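Side-chain contacts in diol-dehydratase (Roseburia inulinivorans, PDB 5I2A), which is a B12-independent glycyl radical enzyme, a diol dehydratase that probably acts as a lyase, removing water from 1,2-propanediol: residues A[17-22]-A[372-377]; A[7-12]-A[364-369]. All coordinates share one frame; numbering follows the deposited sequence.

Contact 1: residues A[17-22]-A[372-377]; sequences RLVDHL and EHVFLP
Val19 meets Val374 with one methyl and Leu376 with both, and this small apolar contact illustrates how one branched residue can join a helix to the chain leaving another. Its CG2 lies 3.9 Å from CG1 of Val374, the two short side chains crossing at a slant, and 4.0 Å from CD1 of Leu376. The other branch, CG1, stands anti to the backbone N (chi1 166°) and thereby faces the fork of Leu376, with CD1 and CD2 of that leucine each 4.2 Å from Val19 CG1; these two side chains meet tip to tip. One turn further along the helix, Leu22 adds a looser approach, its CD1 being 4.3 Å from Leu376 CD1. Shortened to an alanine here, position 19 would lose both methyls, probably opening a gap before Val374 and leaving the end of Leu376 free to shift. No hydrogen bond spans the two segments. In the pyruvate formate lyase-like fold, helix 362-374 belongs to a beta-alpha-beta crossover between the adjacent parallel strands 346-350 and 380-385, and the contact gathers at the C-terminal end of that helix. Phe375 leaves helical geometry there with a positive phi of 50°, and the turn brings Leu376 round to face helix 14-22 beside Val374. Helix 309-323 backs the cluster, since Leu22 packs on Val321 and Val374 on Trp320, while Leu376 also touches Asn324. At the start of the 17-22 segment, Arg17 is held by salt bridges to Asp13 and Glu71.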
# COMPACT_ATOMS: atom_id res chain seq x y z
N ARG A 17 39.75 16.26 25.01
CA ARG A 17 38.73 16.44 26.03
C ARG A 17 37.34 16.06 25.48
O ARG A 17 36.53 15.47 26.19
CB ARG A 17 38.74 17.87 26.58
CG ARG A 17 40.09 18.26 27.25
CD ARG A 17 39.96 19.53 28.09
NE ARG A 17 39.76 20.71 27.27
CZ ARG A 17 40.75 21.45 26.76
NH1 ARG A 17 42.01 21.13 27.01
NH2 ARG A 17 40.47 22.51 26.01
N LEU A 18 37.08 16.41 24.23
CA LEU A 18 35.84 15.98 23.57
C LEU A 18 35.75 14.46 23.57
O LEU A 18 34.71 13.90 23.89
CB LEU A 18 35.76 16.50 22.14
CG LEU A 18 35.64 18.01 22.04
CD1 LEU A 18 35.80 18.47 20.60
CD2 LEU A 18 34.31 18.48 22.63
N VAL A 19 36.86 13.82 23.22
CA VAL A 19 36.89 12.36 23.13
C VAL A 19 36.65 11.68 24.49
O VAL A 19 35.79 10.80 24.61
CB VAL A 19 38.21 11.88 22.54
CG1 VAL A 19 38.39 10.40 22.76
CG2 VAL A 19 38.26 12.20 21.04
N ASP A 20 37.39 12.11 25.51
CA ASP A 20 37.25 11.51 26.84
C ASP A 20 35.83 11.66 27.37
O ASP A 20 35.32 10.78 28.05
CB ASP A 20 38.24 12.15 27.83
CG ASP A 20 39.68 11.80 27.52
OD1 ASP A 20 39.93 10.77 26.86
OD2 ASP A 20 40.57 12.55 27.95
N HIS A 21 35.19 12.78 27.07
CA HIS A 21 33.81 12.98 27.49
C HIS A 21 32.87 11.93 26.87
O HIS A 21 32.00 11.41 27.55
CB HIS A 21 33.34 14.39 27.14
CG HIS A 21 31.94 14.67 27.58
ND1 HIS A 21 31.57 14.73 28.91
CD2 HIS A 21 30.80 14.88 26.87
CE1 HIS A 21 30.27 14.99 29.00
NE2 HIS A 21 29.79 15.08 27.77
N LEU A 22 33.06 11.61 25.59
CA LEU A 22 32.21 10.58 24.95
C LEU A 22 32.26 9.29 25.74
O LEU A 22 31.25 8.61 25.87
CB LEU A 22 32.65 10.28 23.51
CG LEU A 22 32.45 11.36 22.45
CD1 LEU A 22 32.59 10.75 21.04
CD2 LEU A 22 31.10 12.06 22.61
N GLU A 372 43.79 10.56 12.51
CA GLU A 372 44.96 10.42 13.38
C GLU A 372 44.75 11.22 14.67
O GLU A 372 45.04 10.74 15.75
CB GLU A 372 46.22 10.87 12.65
CG GLU A 372 47.51 10.56 13.36
CD GLU A 372 48.71 10.68 12.43
OE1 GLU A 372 48.62 11.40 11.40
OE2 GLU A 372 49.75 10.04 12.71
N HIS A 373 44.23 12.43 14.54
CA HIS A 373 43.96 13.30 15.68
C HIS A 373 42.96 12.68 16.67
O HIS A 373 43.23 12.57 17.86
CB HIS A 373 43.42 14.65 15.22
CG HIS A 373 44.46 15.59 14.71
ND1 HIS A 373 44.16 16.87 14.29
CD2 HIS A 373 45.79 15.44 14.51
CE1 HIS A 373 45.27 17.47 13.89
NE2 HIS A 373 46.27 16.62 14.01
N VAL A 374 41.81 12.28 16.16
CA VAL A 374 40.74 11.80 17.02
C VAL A 374 40.99 10.36 17.42
O VAL A 374 40.72 9.97 18.54
CB VAL A 374 39.36 11.94 16.32
CG1 VAL A 374 38.25 11.37 17.18
CG2 VAL A 374 39.09 13.42 16.02
N PHE A 375 41.54 9.58 16.49
CA PHE A 375 41.91 8.18 16.70
C PHE A 375 40.80 7.33 17.31
O PHE A 375 41.04 6.51 18.19
CB PHE A 375 43.18 8.08 17.57
CG PHE A 375 44.14 7.01 17.10
CD1 PHE A 375 45.11 7.29 16.16
CD2 PHE A 375 44.03 5.72 17.58
CE1 PHE A 375 45.98 6.31 15.72
CE2 PHE A 375 44.89 4.73 17.14
CZ PHE A 375 45.86 5.02 16.21
N LEU A 376 39.58 7.52 16.80
CA LEU A 376 38.41 6.74 17.23
C LEU A 376 37.98 5.81 16.07
O LEU A 376 38.48 5.96 14.97
CB LEU A 376 37.28 7.68 17.63
CG LEU A 376 37.48 8.32 19.01
CD1 LEU A 376 36.27 9.20 19.35
CD2 LEU A 376 37.72 7.25 20.08
N PRO A 377 37.07 4.86 16.33
CA PRO A 377 36.68 3.95 15.25
C PRO A 377 36.03 4.62 14.03
O PRO A 377 36.27 4.19 12.92
CB PRO A 377 35.67 3.02 15.93
CG PRO A 377 36.13 2.99 17.36
CD PRO A 377 36.56 4.40 17.63

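Contact 2: residues A[7-12]-A[364-369]; sequences TPIAKS and SFMCIT
Pro8 and Thr369 bring the backbones to their nearest approach, 6.5 Å between their CA atoms, where the extended 7-12 segment passes the helical 364-369 segment without a direct hydrogen bond. The apolar half of the meeting is made by Ile9 and Met366. Ile9 reaches out with CD1 at the end of an extended branch, and Met366 folds around that single methyl. Met366 CG and SD already flank it, at 3.7 and 3.8 Å from Ile9 CD1, and the bend in the thioether (chi3 65°) brings Met366 CE back to the same methyl, 3.7 Å from Ile9 CD1. Thr369 supplies the polar half. Its CG2, anti to the backbone N, rests 3.9 Å from the carbonyl O of Ile9, whereas its OG1 is hydrogen-bonded to a water (2.8 Å from Thr369 OG1), and this water accepts the N-H of Ile9 (2.8 Å from Ile9 N). One ordered water thus bridges the backbone N-H of Ile9 to a side-chain hydroxyl of the helix, giving that N-H an acceptor. Arg396, donating from NH2, also hydrogen-bonds Thr369 OG1, so the threonine hydroxyl is gripped from helix 391-402 as well. Pro8 merely skirts the hydroxyl, its CB 4.4 Å from Thr369 OG1. Around this point, helix 309-323 underlies both segments through Gln313, which touches Ile9 and Thr369, and Ala312, which meets Met366; Ile368 packs on helix 391-402, and Cys367 on strand 346-350.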
# COMPACT_ATOMS: atom_id res chain seq x y z
N THR A 7 51.25 19.14 4.34
CA THR A 7 51.80 19.18 5.69
C THR A 7 50.65 19.02 6.69
O THR A 7 49.63 19.70 6.57
CB THR A 7 52.59 20.48 5.99
OG1 THR A 7 51.70 21.59 6.03
CG2 THR A 7 53.64 20.74 4.93
N PRO A 8 50.81 18.12 7.67
CA PRO A 8 49.80 17.88 8.71
C PRO A 8 49.55 19.13 9.56
O PRO A 8 50.50 19.79 9.96
CB PRO A 8 50.41 16.76 9.56
CG PRO A 8 51.35 16.06 8.64
CD PRO A 8 51.90 17.13 7.73
N ILE A 9 48.28 19.43 9.82
CA ILE A 9 47.88 20.59 10.61
C ILE A 9 47.80 20.21 12.09
O ILE A 9 47.45 19.08 12.42
CB ILE A 9 46.54 21.14 10.10
CG1 ILE A 9 46.69 21.61 8.65
CG2 ILE A 9 46.06 22.28 10.96
CD1 ILE A 9 45.37 21.82 7.94
N ALA A 10 48.15 21.13 12.97
CA ALA A 10 48.24 20.82 14.40
C ALA A 10 46.89 20.44 14.98
O ALA A 10 45.84 20.82 14.47
CB ALA A 10 48.83 22.01 15.17
N LYS A 11 46.95 19.68 16.07
CA LYS A 11 45.77 19.24 16.78
C LYS A 11 45.46 20.15 17.97
O LYS A 11 46.32 20.35 18.83
CB LYS A 11 45.96 17.79 17.25
CG LYS A 11 44.80 17.25 18.09
CD LYS A 11 44.89 15.75 18.28
CE LYS A 11 45.18 15.37 19.71
NZ LYS A 11 44.67 14.01 20.03
N SER A 12 44.25 20.68 18.01
CA SER A 12 43.78 21.47 19.15
C SER A 12 43.64 20.64 20.43
O SER A 12 43.30 19.45 20.38
CB SER A 12 42.44 22.13 18.82
OG SER A 12 41.83 22.66 19.98
N SER A 364 41.36 16.31 1.39
CA SER A 364 41.73 14.90 1.29
C SER A 364 42.76 14.54 2.39
O SER A 364 42.60 13.55 3.11
CB SER A 364 42.30 14.55 -0.10
OG SER A 364 41.48 15.03 -1.14
N PHE A 365 43.80 15.36 2.51
CA PHE A 365 44.82 15.14 3.55
C PHE A 365 44.26 15.42 4.94
O PHE A 365 44.57 14.71 5.89
CB PHE A 365 46.06 16.02 3.28
CG PHE A 365 46.80 15.65 2.03
CD1 PHE A 365 47.78 14.67 2.04
CD2 PHE A 365 46.50 16.26 0.83
CE1 PHE A 365 48.44 14.33 0.88
CE2 PHE A 365 47.17 15.91 -0.33
CZ PHE A 365 48.13 14.94 -0.30
N MET A 366 43.44 16.46 5.07
CA MET A 366 42.96 16.84 6.39
C MET A 366 42.01 15.80 7.00
O MET A 366 41.95 15.65 8.21
CB MET A 366 42.30 18.22 6.33
CG MET A 366 43.34 19.32 6.02
SD MET A 366 42.66 20.89 5.47
CE MET A 366 41.81 21.35 6.96
N CYS A 367 41.30 15.06 6.14
CA CYS A 367 40.45 13.96 6.61
C CYS A 367 41.30 12.83 7.19
O CYS A 367 40.97 12.26 8.22
CB CYS A 367 39.57 13.45 5.46
SG CYS A 367 38.28 14.62 4.95
N ILE A 368 42.41 12.53 6.54
CA ILE A 368 43.34 11.54 7.06
C ILE A 368 43.92 12.00 8.41
O ILE A 368 44.04 11.22 9.36
CB ILE A 368 44.46 11.26 6.06
CG1 ILE A 368 43.90 10.63 4.79
CG2 ILE A 368 45.51 10.35 6.67
CD1 ILE A 368 44.92 10.42 3.69
N THR A 369 44.27 13.28 8.50
CA THR A 369 44.82 13.84 9.73
C THR A 369 43.79 13.75 10.85
O THR A 369 44.13 13.44 12.00
CB THR A 369 45.28 15.30 9.53
OG1 THR A 369 46.38 15.35 8.62
CG2 THR A 369 45.70 15.93 10.85
O HOH W 1 46.24 18.12 8.34

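Overall arrangement
Contacts 1 and 2 show how an N-terminal arm can be tied twice to one distant helix. Their centres are 15 Å apart, and both use helix 362-374: contact 2 its first half and middle, contact 1 its C-terminal end and the turn beyond. Along the chain the order is 7-12, 17-22, 364-369, 372-377, so the arm and the helix are matched in the same direction across some 350 intervening residues. Between the contacts, Lys11 NZ probably hydrogen-bonds His373 O, 3.0 Å away, and helix 309-323 lies against both. Together they hold the start of the protein against the helix between strands 346-350 and 380-385 of the mixed sheet.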